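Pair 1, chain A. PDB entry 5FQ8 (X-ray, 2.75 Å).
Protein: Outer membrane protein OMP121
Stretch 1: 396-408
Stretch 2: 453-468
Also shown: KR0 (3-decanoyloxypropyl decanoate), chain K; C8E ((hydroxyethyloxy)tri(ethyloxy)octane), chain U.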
# COMPACT_ATOMS: atom_id res chain seq x y z
N LYS A 396 15.80 -15.35 58.25
CA LYS A 396 14.68 -15.12 59.16
C LYS A 396 13.74 -14.04 58.65
O LYS A 396 12.54 -14.28 58.53
CB LYS A 396 15.20 -14.76 60.56
CG LYS A 396 14.19 -14.93 61.69
CD LYS A 396 14.04 -16.39 62.11
CE LYS A 396 13.11 -16.54 63.30
NZ LYS A 396 13.59 -15.76 64.47
N TYR A 397 14.27 -12.86 58.35
CA TYR A 397 13.43 -11.70 58.13
C TYR A 397 13.50 -11.10 56.72
O TYR A 397 12.83 -10.10 56.46
CB TYR A 397 13.78 -10.60 59.14
CG TYR A 397 13.88 -11.06 60.58
CD1 TYR A 397 12.75 -11.31 61.34
CD2 TYR A 397 15.12 -11.23 61.18
CE1 TYR A 397 12.84 -11.73 62.65
CE2 TYR A 397 15.23 -11.64 62.48
CZ TYR A 397 14.09 -11.89 63.22
OH TYR A 397 14.21 -12.31 64.52
N PHE A 398 14.28 -11.68 55.81
CA PHE A 398 14.43 -11.13 54.46
C PHE A 398 13.82 -12.06 53.42
O PHE A 398 13.60 -13.25 53.65
CB PHE A 398 15.89 -10.91 54.10
CG PHE A 398 16.62 -10.00 55.03
CD1 PHE A 398 16.57 -8.63 54.86
CD2 PHE A 398 17.39 -10.51 56.05
CE1 PHE A 398 17.26 -7.80 55.71
CE2 PHE A 398 18.09 -9.68 56.89
CZ PHE A 398 18.02 -8.32 56.72
N LYS A 399 13.58 -11.49 52.24
CA LYS A 399 12.97 -12.20 51.13
C LYS A 399 13.44 -11.53 49.85
O LYS A 399 13.23 -10.33 49.68
CB LYS A 399 11.44 -12.19 51.24
CG LYS A 399 10.71 -12.88 50.10
CD LYS A 399 9.29 -12.34 49.91
CE LYS A 399 8.29 -13.01 50.81
NZ LYS A 399 6.90 -12.59 50.50
N PHE A 400 14.09 -12.29 48.96
CA PHE A 400 14.45 -11.78 47.65
C PHE A 400 13.37 -12.12 46.64
O PHE A 400 12.83 -13.23 46.64
CB PHE A 400 15.79 -12.37 47.19
CG PHE A 400 16.12 -12.03 45.77
CD1 PHE A 400 15.63 -12.79 44.73
CD2 PHE A 400 16.92 -10.96 45.47
CE1 PHE A 400 15.93 -12.47 43.43
CE2 PHE A 400 17.22 -10.64 44.17
CZ PHE A 400 16.72 -11.40 43.15
N THR A 401 13.07 -11.18 45.76
CA THR A 401 12.06 -11.40 44.73
C THR A 401 12.55 -10.87 43.40
O THR A 401 12.90 -9.70 43.29
CB THR A 401 10.74 -10.75 45.11
OG1 THR A 401 10.15 -11.50 46.18
CG2 THR A 401 9.81 -10.76 43.94
N TYR A 402 12.58 -11.74 42.40
CA TYR A 402 12.77 -11.34 41.01
C TYR A 402 11.49 -11.63 40.26
O TYR A 402 10.97 -12.74 40.31
CB TYR A 402 13.94 -12.08 40.36
CG TYR A 402 14.02 -11.85 38.87
CD1 TYR A 402 14.25 -10.58 38.36
CD2 TYR A 402 13.86 -12.89 37.97
CE1 TYR A 402 14.31 -10.35 37.01
CE2 TYR A 402 13.92 -12.67 36.62
CZ TYR A 402 14.15 -11.40 36.14
OH TYR A 402 14.22 -11.19 34.80
N ARG A 403 10.98 -10.62 39.57
CA ARG A 403 9.77 -10.77 38.78
C ARG A 403 10.00 -10.12 37.43
O ARG A 403 10.56 -9.03 37.35
CB ARG A 403 8.59 -10.14 39.48
CG ARG A 403 7.36 -10.05 38.64
CD ARG A 403 6.42 -9.03 39.24
NE ARG A 403 6.28 -9.28 40.67
CZ ARG A 403 6.07 -8.34 41.57
NH1 ARG A 403 5.99 -7.07 41.20
NH2 ARG A 403 5.95 -8.67 42.85
N MET A 404 9.57 -10.79 36.37
CA MET A 404 9.79 -10.35 35.01
C MET A 404 8.52 -10.55 34.22
O MET A 404 7.92 -11.63 34.28
CB MET A 404 10.94 -11.12 34.35
CG MET A 404 11.02 -10.97 32.83
SD MET A 404 12.54 -11.58 32.09
CE MET A 404 12.19 -11.33 30.37
N GLY A 405 8.09 -9.53 33.49
CA GLY A 405 6.89 -9.61 32.70
C GLY A 405 7.20 -9.39 31.23
O GLY A 405 8.11 -8.64 30.88
N LEU A 406 6.43 -10.06 30.38
CA LEU A 406 6.49 -9.88 28.94
C LEU A 406 5.08 -9.83 28.40
O LEU A 406 4.26 -10.66 28.78
CB LEU A 406 7.26 -11.01 28.27
CG LEU A 406 7.37 -10.94 26.75
CD1 LEU A 406 8.64 -10.24 26.42
CD2 LEU A 406 7.36 -12.29 26.13
N ASP A 407 4.80 -8.87 27.53
CA ASP A 407 3.50 -8.74 26.89
C ASP A 407 3.74 -8.31 25.45
O ASP A 407 4.33 -7.26 25.20
CB ASP A 407 2.63 -7.73 27.64
CG ASP A 407 1.16 -7.83 27.30
OD1 ASP A 407 0.81 -8.31 26.21
OD2 ASP A 407 0.34 -7.41 28.12
N THR A 408 3.29 -9.13 24.50
CA THR A 408 3.51 -8.90 23.09
C THR A 408 2.23 -9.20 22.33
O THR A 408 1.48 -10.10 22.69
CB THR A 408 4.68 -9.75 22.55
OG1 THR A 408 4.58 -9.90 21.13
CG2 THR A 408 4.67 -11.12 23.17
N ARG A 453 2.62 -4.40 15.85
CA ARG A 453 3.39 -5.26 16.73
C ARG A 453 3.73 -4.44 17.96
O ARG A 453 4.43 -3.43 17.85
CB ARG A 453 4.66 -5.76 16.06
CG ARG A 453 4.46 -6.79 14.99
CD ARG A 453 5.80 -7.28 14.48
NE ARG A 453 6.63 -7.88 15.52
CZ ARG A 453 7.96 -7.79 15.53
NH1 ARG A 453 8.57 -7.09 14.59
NH2 ARG A 453 8.66 -8.37 16.48
N ARG A 454 3.21 -4.86 19.11
CA ARG A 454 3.44 -4.22 20.39
C ARG A 454 4.26 -5.12 21.28
O ARG A 454 4.12 -6.34 21.23
CB ARG A 454 2.13 -3.91 21.09
CG ARG A 454 1.54 -2.60 20.72
CD ARG A 454 0.21 -2.40 21.37
NE ARG A 454 -0.52 -1.38 20.64
CZ ARG A 454 -0.23 -0.08 20.68
NH1 ARG A 454 0.77 0.35 21.43
NH2 ARG A 454 -0.95 0.77 19.98
N ARG A 455 5.07 -4.52 22.14
CA ARG A 455 5.88 -5.34 23.03
C ARG A 455 6.38 -4.53 24.21
O ARG A 455 6.99 -3.48 24.04
CB ARG A 455 7.04 -5.95 22.25
CG ARG A 455 7.97 -6.82 23.02
CD ARG A 455 8.78 -7.67 22.09
NE ARG A 455 9.64 -8.60 22.81
CZ ARG A 455 10.93 -8.40 23.03
NH1 ARG A 455 11.52 -7.30 22.57
NH2 ARG A 455 11.63 -9.30 23.71
N GLU A 456 6.11 -5.01 25.42
CA GLU A 456 6.60 -4.36 26.63
C GLU A 456 7.29 -5.38 27.50
O GLU A 456 6.92 -6.55 27.52
CB GLU A 456 5.47 -3.70 27.40
CG GLU A 456 4.43 -2.97 26.54
CD GLU A 456 3.32 -2.37 27.36
OE1 GLU A 456 3.31 -2.62 28.58
OE2 GLU A 456 2.46 -1.65 26.80
N ILE A 457 8.32 -4.94 28.21
CA ILE A 457 9.05 -5.83 29.10
C ILE A 457 9.27 -5.10 30.41
O ILE A 457 9.70 -3.94 30.41
CB ILE A 457 10.39 -6.29 28.52
CG1 ILE A 457 10.17 -7.28 27.40
CG2 ILE A 457 11.23 -6.92 29.60
CD1 ILE A 457 11.44 -7.67 26.71
N ASN A 458 9.00 -5.77 31.51
CA ASN A 458 9.14 -5.18 32.82
C ASN A 458 9.93 -6.11 33.71
O ASN A 458 9.66 -7.31 33.75
CB ASN A 458 7.78 -4.87 33.42
CG ASN A 458 7.87 -3.96 34.60
OD1 ASN A 458 8.15 -2.77 34.45
ND2 ASN A 458 7.65 -4.50 35.79
N GLN A 459 10.90 -5.57 34.42
CA GLN A 459 11.72 -6.38 35.30
C GLN A 459 11.85 -5.69 36.64
O GLN A 459 12.16 -4.49 36.70
CB GLN A 459 13.09 -6.66 34.69
CG GLN A 459 12.97 -7.51 33.46
CD GLN A 459 14.23 -8.23 33.13
OE1 GLN A 459 15.26 -7.97 33.73
NE2 GLN A 459 14.16 -9.15 32.18
N ASP A 460 11.60 -6.43 37.71
CA ASP A 460 11.74 -5.93 39.06
C ASP A 460 12.65 -6.84 39.85
O ASP A 460 12.51 -8.06 39.81
CB ASP A 460 10.38 -5.81 39.74
CG ASP A 460 9.54 -4.71 39.16
OD1 ASP A 460 9.70 -3.55 39.60
OD2 ASP A 460 8.74 -5.01 38.26
N ILE A 461 13.62 -6.24 40.54
CA ILE A 461 14.45 -6.93 41.51
C ILE A 461 14.24 -6.21 42.83
O ILE A 461 14.36 -4.99 42.90
CB ILE A 461 15.93 -6.92 41.10
CG1 ILE A 461 16.09 -7.52 39.72
CG2 ILE A 461 16.76 -7.72 42.04
CD1 ILE A 461 17.48 -7.40 39.20
N MET A 462 13.91 -6.97 43.87
CA MET A 462 13.51 -6.38 45.15
C MET A 462 14.14 -7.15 46.30
O MET A 462 14.52 -8.31 46.18
CB MET A 462 12.00 -6.39 45.33
CG MET A 462 11.22 -5.82 44.18
SD MET A 462 9.50 -6.17 44.37
CE MET A 462 8.81 -5.34 42.98
N VAL A 463 14.21 -6.48 47.45
CA VAL A 463 14.56 -7.13 48.70
C VAL A 463 13.65 -6.59 49.79
O VAL A 463 13.54 -5.38 49.98
CB VAL A 463 16.05 -6.93 49.06
CG1 VAL A 463 16.40 -5.48 49.04
CG2 VAL A 463 16.33 -7.52 50.42
N ASN A 464 12.99 -7.49 50.50
CA ASN A 464 12.07 -7.13 51.57
C ASN A 464 12.66 -7.52 52.92
O ASN A 464 13.38 -8.52 53.03
CB ASN A 464 10.71 -7.79 51.39
CG ASN A 464 9.67 -7.23 52.33
OD1 ASN A 464 9.36 -7.84 53.35
ND2 ASN A 464 9.14 -6.06 52.01
N PHE A 465 12.33 -6.73 53.93
CA PHE A 465 12.80 -6.97 55.29
C PHE A 465 11.65 -6.73 56.25
O PHE A 465 11.11 -5.62 56.29
CB PHE A 465 13.98 -6.05 55.61
CG PHE A 465 14.38 -6.05 57.04
CD1 PHE A 465 14.67 -7.23 57.69
CD2 PHE A 465 14.50 -4.87 57.73
CE1 PHE A 465 15.06 -7.23 59.01
CE2 PHE A 465 14.88 -4.86 59.05
CZ PHE A 465 15.16 -6.04 59.70
N ASN A 466 11.28 -7.75 57.02
CA ASN A 466 10.11 -7.65 57.90
C ASN A 466 10.45 -8.25 59.26
O ASN A 466 10.66 -9.46 59.37
CB ASN A 466 8.91 -8.36 57.29
CG ASN A 466 7.62 -8.03 58.01
OD1 ASN A 466 7.62 -7.84 59.22
ND2 ASN A 466 6.52 -7.97 57.27
N MET A 467 10.46 -7.41 60.30
CA MET A 467 10.86 -7.86 61.61
C MET A 467 10.11 -7.13 62.72
O MET A 467 10.15 -5.90 62.77
CB MET A 467 12.35 -7.66 61.81
CG MET A 467 12.78 -7.80 63.24
SD MET A 467 14.31 -6.94 63.58
CE MET A 467 15.51 -8.13 63.05
N PRO A 468 9.45 -7.86 63.63
CA PRO A 468 8.80 -7.21 64.77
C PRO A 468 9.77 -6.94 65.90
O PRO A 468 10.63 -7.76 66.20
CB PRO A 468 7.74 -8.23 65.19
CG PRO A 468 8.30 -9.53 64.78
CD PRO A 468 9.02 -9.26 63.49
C1 KR0 K . 15.94 -2.66 30.78
O1 KR0 K . 16.31 -3.27 32.01
C2 KR0 K . 14.50 -3.05 30.53
C3 KR0 K . 14.40 -4.04 29.39
C4 KR0 K . 17.35 -9.41 28.94
O4 KR0 K . 14.86 -5.34 29.75
C5 KR0 K . 15.07 -6.29 28.67
C6 KR0 K . 16.82 -9.85 30.30
C7 KR0 K . 17.25 -4.38 32.04
C8 KR0 K . 16.85 -11.36 30.53
O8 KR0 K . 14.86 -5.91 27.54
C9 KR0 K . 16.19 -11.76 31.86
O9 KR0 K . 18.27 -4.33 31.38
C10 KR0 K . 15.50 -7.71 28.90
C11 KR0 K . 16.98 -7.95 28.61
C12 KR0 K . 16.99 -5.60 32.88
C13 KR0 K . 18.27 -5.99 33.60
C14 KR0 K . 16.54 -13.18 32.30
C15 KR0 K . 15.63 -13.71 33.40
C16 KR0 K . 15.82 -15.19 33.66
C17 KR0 K . 18.00 -6.86 34.83
C18 KR0 K . 18.19 -8.35 34.57
C19 KR0 K . 17.74 -9.14 35.79
C20 KR0 K . 18.20 -10.60 35.79
C21 KR0 K . 17.65 -11.34 37.02
C22 KR0 K . 18.41 -12.63 37.30
C23 KR0 K . 17.73 -13.53 38.31
C8 C8E U . 14.18 -10.17 25.19
O9 C8E U . 13.03 -10.92 25.52
C10 C8E U . 13.29 -11.72 26.64
C11 C8E U . 12.54 -13.04 26.59
O12 C8E U . 12.27 -13.41 27.93
C13 C8E U . 11.57 -14.62 28.09
C14 C8E U . 11.07 -14.69 29.53
O15 C8E U . 10.02 -13.77 29.74
C16 C8E U . 9.31 -14.05 30.92
O HOH W 1 8.02 -7.38 37.02

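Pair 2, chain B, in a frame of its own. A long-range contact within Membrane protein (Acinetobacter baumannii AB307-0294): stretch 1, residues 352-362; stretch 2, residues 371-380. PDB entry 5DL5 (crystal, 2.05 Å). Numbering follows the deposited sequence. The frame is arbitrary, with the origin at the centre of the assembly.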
# COMPACT_ATOMS: atom_id res chain seq x y z
N ASN B 352 -19.98 -6.98 5.15
CA ASN B 352 -19.35 -7.66 4.01
C ASN B 352 -18.41 -8.75 4.49
O ASN B 352 -17.75 -8.60 5.55
CB ASN B 352 -18.48 -6.69 3.15
CG ASN B 352 -19.29 -5.58 2.51
OD1 ASN B 352 -18.92 -4.41 2.61
ND2 ASN B 352 -20.36 -5.92 1.83
N TRP B 353 -18.28 -9.80 3.70
CA TRP B 353 -17.37 -10.93 4.04
C TRP B 353 -16.56 -11.27 2.78
O TRP B 353 -17.15 -11.37 1.68
CB TRP B 353 -18.17 -12.12 4.58
CG TRP B 353 -17.37 -13.41 4.69
CD1 TRP B 353 -16.15 -13.57 5.28
CD2 TRP B 353 -17.73 -14.73 4.21
NE1 TRP B 353 -15.74 -14.85 5.21
CE2 TRP B 353 -16.69 -15.60 4.57
CE3 TRP B 353 -18.87 -15.25 3.56
CZ2 TRP B 353 -16.68 -16.99 4.21
CZ3 TRP B 353 -18.87 -16.65 3.20
CH2 TRP B 353 -17.77 -17.48 3.54
N THR B 354 -15.27 -11.42 2.95
CA THR B 354 -14.35 -11.82 1.91
C THR B 354 -13.63 -13.06 2.40
O THR B 354 -13.16 -13.12 3.59
CB THR B 354 -13.29 -10.73 1.57
OG1 THR B 354 -13.93 -9.74 0.81
CG2 THR B 354 -12.21 -11.30 0.58
N THR B 355 -13.60 -14.09 1.54
CA THR B 355 -12.78 -15.28 1.86
C THR B 355 -11.93 -15.51 0.61
O THR B 355 -12.40 -15.30 -0.51
CB THR B 355 -13.62 -16.48 2.38
OG1 THR B 355 -12.76 -17.49 2.92
CG2 THR B 355 -14.41 -17.13 1.29
N ALA B 356 -10.69 -15.95 0.80
CA ALA B 356 -9.82 -16.20 -0.29
C ALA B 356 -8.80 -17.27 0.06
O ALA B 356 -8.46 -17.50 1.24
CB ALA B 356 -9.08 -14.90 -0.68
N PHE B 357 -8.34 -17.95 -0.97
CA PHE B 357 -7.28 -18.94 -0.90
C PHE B 357 -6.25 -18.64 -2.01
O PHE B 357 -6.68 -18.41 -3.10
CB PHE B 357 -7.81 -20.32 -1.07
CG PHE B 357 -6.75 -21.35 -1.10
CD1 PHE B 357 -6.11 -21.73 0.06
CD2 PHE B 357 -6.36 -21.95 -2.31
CE1 PHE B 357 -5.09 -22.66 0.06
CE2 PHE B 357 -5.35 -22.93 -2.32
CZ PHE B 357 -4.71 -23.27 -1.12
N VAL B 358 -4.97 -18.52 -1.64
CA VAL B 358 -3.90 -18.23 -2.57
C VAL B 358 -2.77 -19.27 -2.36
O VAL B 358 -2.44 -19.63 -1.20
CB VAL B 358 -3.26 -16.82 -2.36
CG1 VAL B 358 -2.30 -16.56 -3.53
CG2 VAL B 358 -4.37 -15.78 -2.27
N TYR B 359 -2.31 -19.84 -3.48
CA TYR B 359 -1.30 -20.92 -3.45
C TYR B 359 -0.18 -20.44 -4.33
O TYR B 359 -0.43 -20.10 -5.54
CB TYR B 359 -1.93 -22.24 -3.96
CG TYR B 359 -0.97 -23.36 -3.97
CD1 TYR B 359 -0.50 -23.96 -2.75
CD2 TYR B 359 -0.47 -23.84 -5.16
CE1 TYR B 359 0.46 -24.97 -2.78
CE2 TYR B 359 0.47 -24.83 -5.21
CZ TYR B 359 0.96 -25.40 -4.05
OH TYR B 359 1.87 -26.41 -4.24
N GLY B 360 1.05 -20.54 -3.83
CA GLY B 360 2.24 -20.04 -4.50
C GLY B 360 3.24 -21.13 -4.62
O GLY B 360 3.36 -21.92 -3.69
N TRP B 361 4.03 -21.16 -5.72
CA TRP B 361 4.99 -22.22 -5.90
C TRP B 361 6.13 -21.82 -6.78
O TRP B 361 6.09 -20.71 -7.33
CB TRP B 361 4.26 -23.48 -6.49
CG TRP B 361 3.80 -23.38 -7.89
CD1 TRP B 361 4.51 -23.80 -9.01
CD2 TRP B 361 2.57 -22.78 -8.38
NE1 TRP B 361 3.78 -23.49 -10.15
CE2 TRP B 361 2.60 -22.87 -9.77
CE3 TRP B 361 1.47 -22.13 -7.77
CZ2 TRP B 361 1.53 -22.44 -10.56
CZ3 TRP B 361 0.40 -21.66 -8.63
CH2 TRP B 361 0.47 -21.79 -9.96
N ASP B 362 7.08 -22.71 -7.05
CA ASP B 362 8.23 -22.33 -7.92
C ASP B 362 9.12 -21.21 -7.28
O ASP B 362 9.80 -20.46 -7.98
CB ASP B 362 7.80 -21.86 -9.32
CG ASP B 362 7.70 -23.04 -10.39
OD1 ASP B 362 7.96 -24.22 -10.07
OD2 ASP B 362 7.35 -22.66 -11.51
N ASP B 371 12.09 -24.96 -5.62
CA ASP B 371 10.71 -25.41 -5.60
C ASP B 371 9.86 -25.10 -4.37
O ASP B 371 8.85 -25.78 -4.14
CB ASP B 371 10.71 -26.94 -5.79
CG ASP B 371 11.52 -27.38 -7.00
OD1 ASP B 371 11.14 -26.99 -8.11
OD2 ASP B 371 12.54 -28.10 -6.87
N ALA B 372 10.21 -24.08 -3.62
CA ALA B 372 9.46 -23.77 -2.37
C ALA B 372 8.06 -23.24 -2.73
O ALA B 372 7.74 -22.88 -3.91
CB ALA B 372 10.24 -22.74 -1.46
N GLN B 373 7.19 -23.31 -1.73
CA GLN B 373 5.76 -23.04 -1.87
C GLN B 373 5.23 -22.37 -0.64
O GLN B 373 5.77 -22.52 0.42
CB GLN B 373 4.98 -24.41 -1.99
CG GLN B 373 5.45 -25.21 -3.15
CD GLN B 373 5.12 -26.65 -3.04
OE1 GLN B 373 4.36 -27.15 -3.82
NE2 GLN B 373 5.71 -27.33 -2.05
N GLU B 374 4.08 -21.74 -0.80
CA GLU B 374 3.38 -21.15 0.30
C GLU B 374 1.88 -21.13 -0.01
O GLU B 374 1.48 -21.18 -1.19
CB GLU B 374 3.85 -19.71 0.51
CG GLU B 374 3.59 -18.78 -0.66
CD GLU B 374 4.15 -17.32 -0.43
OE1 GLU B 374 4.50 -16.61 -1.39
OE2 GLU B 374 4.22 -16.84 0.76
N ARG B 375 1.08 -21.11 1.04
CA ARG B 375 -0.30 -20.85 0.88
C ARG B 375 -0.92 -20.07 2.03
O ARG B 375 -0.51 -20.22 3.17
CB ARG B 375 -1.06 -22.20 0.79
CG ARG B 375 -1.17 -22.92 2.07
CD ARG B 375 -1.88 -24.26 1.83
NE ARG B 375 -2.03 -24.88 3.11
CZ ARG B 375 -1.20 -25.77 3.63
NH1 ARG B 375 -0.15 -26.23 2.93
NH2 ARG B 375 -1.44 -26.20 4.87
N GLU B 376 -2.01 -19.41 1.68
CA GLU B 376 -2.70 -18.57 2.57
C GLU B 376 -4.19 -18.67 2.41
O GLU B 376 -4.71 -18.54 1.29
CB GLU B 376 -2.28 -17.07 2.34
CG GLU B 376 -2.72 -16.18 3.49
CD GLU B 376 -2.19 -14.74 3.41
OE1 GLU B 376 -2.82 -13.88 4.10
OE2 GLU B 376 -1.17 -14.42 2.71
N PHE B 377 -4.85 -18.93 3.51
CA PHE B 377 -6.32 -18.85 3.68
C PHE B 377 -6.71 -17.56 4.47
O PHE B 377 -6.30 -17.35 5.64
CB PHE B 377 -6.89 -20.10 4.39
CG PHE B 377 -8.43 -20.12 4.44
CD1 PHE B 377 -9.22 -19.79 3.30
CD2 PHE B 377 -9.15 -20.48 5.64
CE1 PHE B 377 -10.63 -19.82 3.36
CE2 PHE B 377 -10.56 -20.54 5.68
CZ PHE B 377 -11.29 -20.22 4.56
N PHE B 378 -7.45 -16.69 3.81
CA PHE B 378 -7.76 -15.35 4.35
C PHE B 378 -9.28 -15.20 4.57
O PHE B 378 -10.10 -15.63 3.67
CB PHE B 378 -7.28 -14.34 3.28
CG PHE B 378 -7.72 -12.90 3.56
CD1 PHE B 378 -6.99 -12.11 4.46
CD2 PHE B 378 -8.84 -12.35 2.96
CE1 PHE B 378 -7.38 -10.77 4.70
CE2 PHE B 378 -9.29 -11.06 3.28
CZ PHE B 378 -8.54 -10.26 4.10
N ASN B 379 -9.70 -14.60 5.69
CA ASN B 379 -11.07 -14.19 5.87
C ASN B 379 -11.09 -12.79 6.45
O ASN B 379 -10.27 -12.46 7.34
CB ASN B 379 -11.82 -15.12 6.78
CG ASN B 379 -12.12 -16.43 6.10
OD1 ASN B 379 -13.15 -16.57 5.46
ND2 ASN B 379 -11.18 -17.40 6.19
N GLN B 380 -11.99 -11.98 5.92
CA GLN B 380 -12.25 -10.70 6.51
C GLN B 380 -13.73 -10.45 6.59
O GLN B 380 -14.44 -10.67 5.65
CB GLN B 380 -11.56 -9.55 5.72
CG GLN B 380 -11.91 -8.19 6.30
CD GLN B 380 -11.03 -7.10 5.71
OE1 GLN B 380 -9.85 -6.98 6.02
NE2 GLN B 380 -11.59 -6.33 4.84
O HOH W 2 7.37 -25.50 -6.29
O HOH W 3 8.75 -26.23 -8.46

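Pair 1 and pair 2 are each two neighbouring antiparallel strands, with axes that approach to 4.6 Å in both and N-to-C directions at 175° and 173°. Superposing N, CA and C of 14 central residues gives an RMSD of 0.3 Å. The match also preserves register: A:Gly405 falls on B:Gly360 and A:Asn458 on B:Glu374, and both couples are hydrogen-bonded pairs. In pair 1, A:Gly405 N donates to A:Asn458 O (2.7 Å) and A:Asn458 N to A:Gly405 O (3.1 Å); in pair 2, B:Gly360 N donates to B:Glu374 O (2.8 Å) and B:Glu374 N to B:Gly360 O (3.0 Å). Two residues along, the rungs A:Arg403–A:Asp460 and B:Val358–B:Glu376 repeat the pattern.

With the backbone fixed, differences lie in the side chains. A:Tyr402 and B:Phe357 coincide most closely, CA atoms 0.1 Å and side-chain centres 0.4 Å apart, both with chi1 t. Their surroundings differ: the edge of the A:Tyr402 ring meets A:Ile461, with A:Tyr402 CD1 3.8 Å from A:Ile461 CG1, while KR0 C21 lies over one face. A:Gln459 OE1 also lies at the edge of the A:Tyr402 ring; at the matching position in pair 2 it is the aliphatic part of B:Arg375 that meets the ring edge, B:Phe357 CE1 to B:Arg375 CD 4.0 Å.

The same face changes character at A:Met404 and B:Tyr359, whose side-chain centres lie 1.1 Å apart. A:Met404 borders both bound amphiphiles, its SD 3.7 Å from KR0 C9 and its CE 3.2 Å from C8E O12. B:Tyr359 reaches diagonally across the strands, and its OH donates to B:Gln373 OE1 at 2.6 Å. The position of B:Gln373 is held in pair 1 by A:Ile457, which packs apolar against A:Leu406 (CG1 to CD1, 3.5 Å).

At A:Phe400 and B:Thr355 a ring gives way to a hydroxyl. A:Phe400 CE2 leans on A:Ile461 CG2 at 3.6 Å, whereas B:Thr355 OG1 donates to B:Asn379 OD1 at 2.7 Å. That oxygen also accepts from B:Trp353 NE1 at 3.1 Å, so one amide ties two side chains of the facing strand. A:Val463, which matches B:Asn379, has no polar side-chain atom for such a link.

On the other face, A:Arg403 and A:Asp460 fall on B:Val358 and B:Glu376, and one rung away A:Thr401 and A:Met462 fall on B:Ala356 and B:Phe378. At the first rung of pair 1, water 1 donates to A:Asp460 OD2 (2.8 Å) and, weakly, to A:Arg403 O (3.0 Å); A:Arg403 NH1 stays 4.5 Å from A:Asp460 OD2, beyond a salt bridge. At the second rung of pair 2, B:Ala356 CB lies 4.4 Å from B:Phe378 CB, an apolar contact.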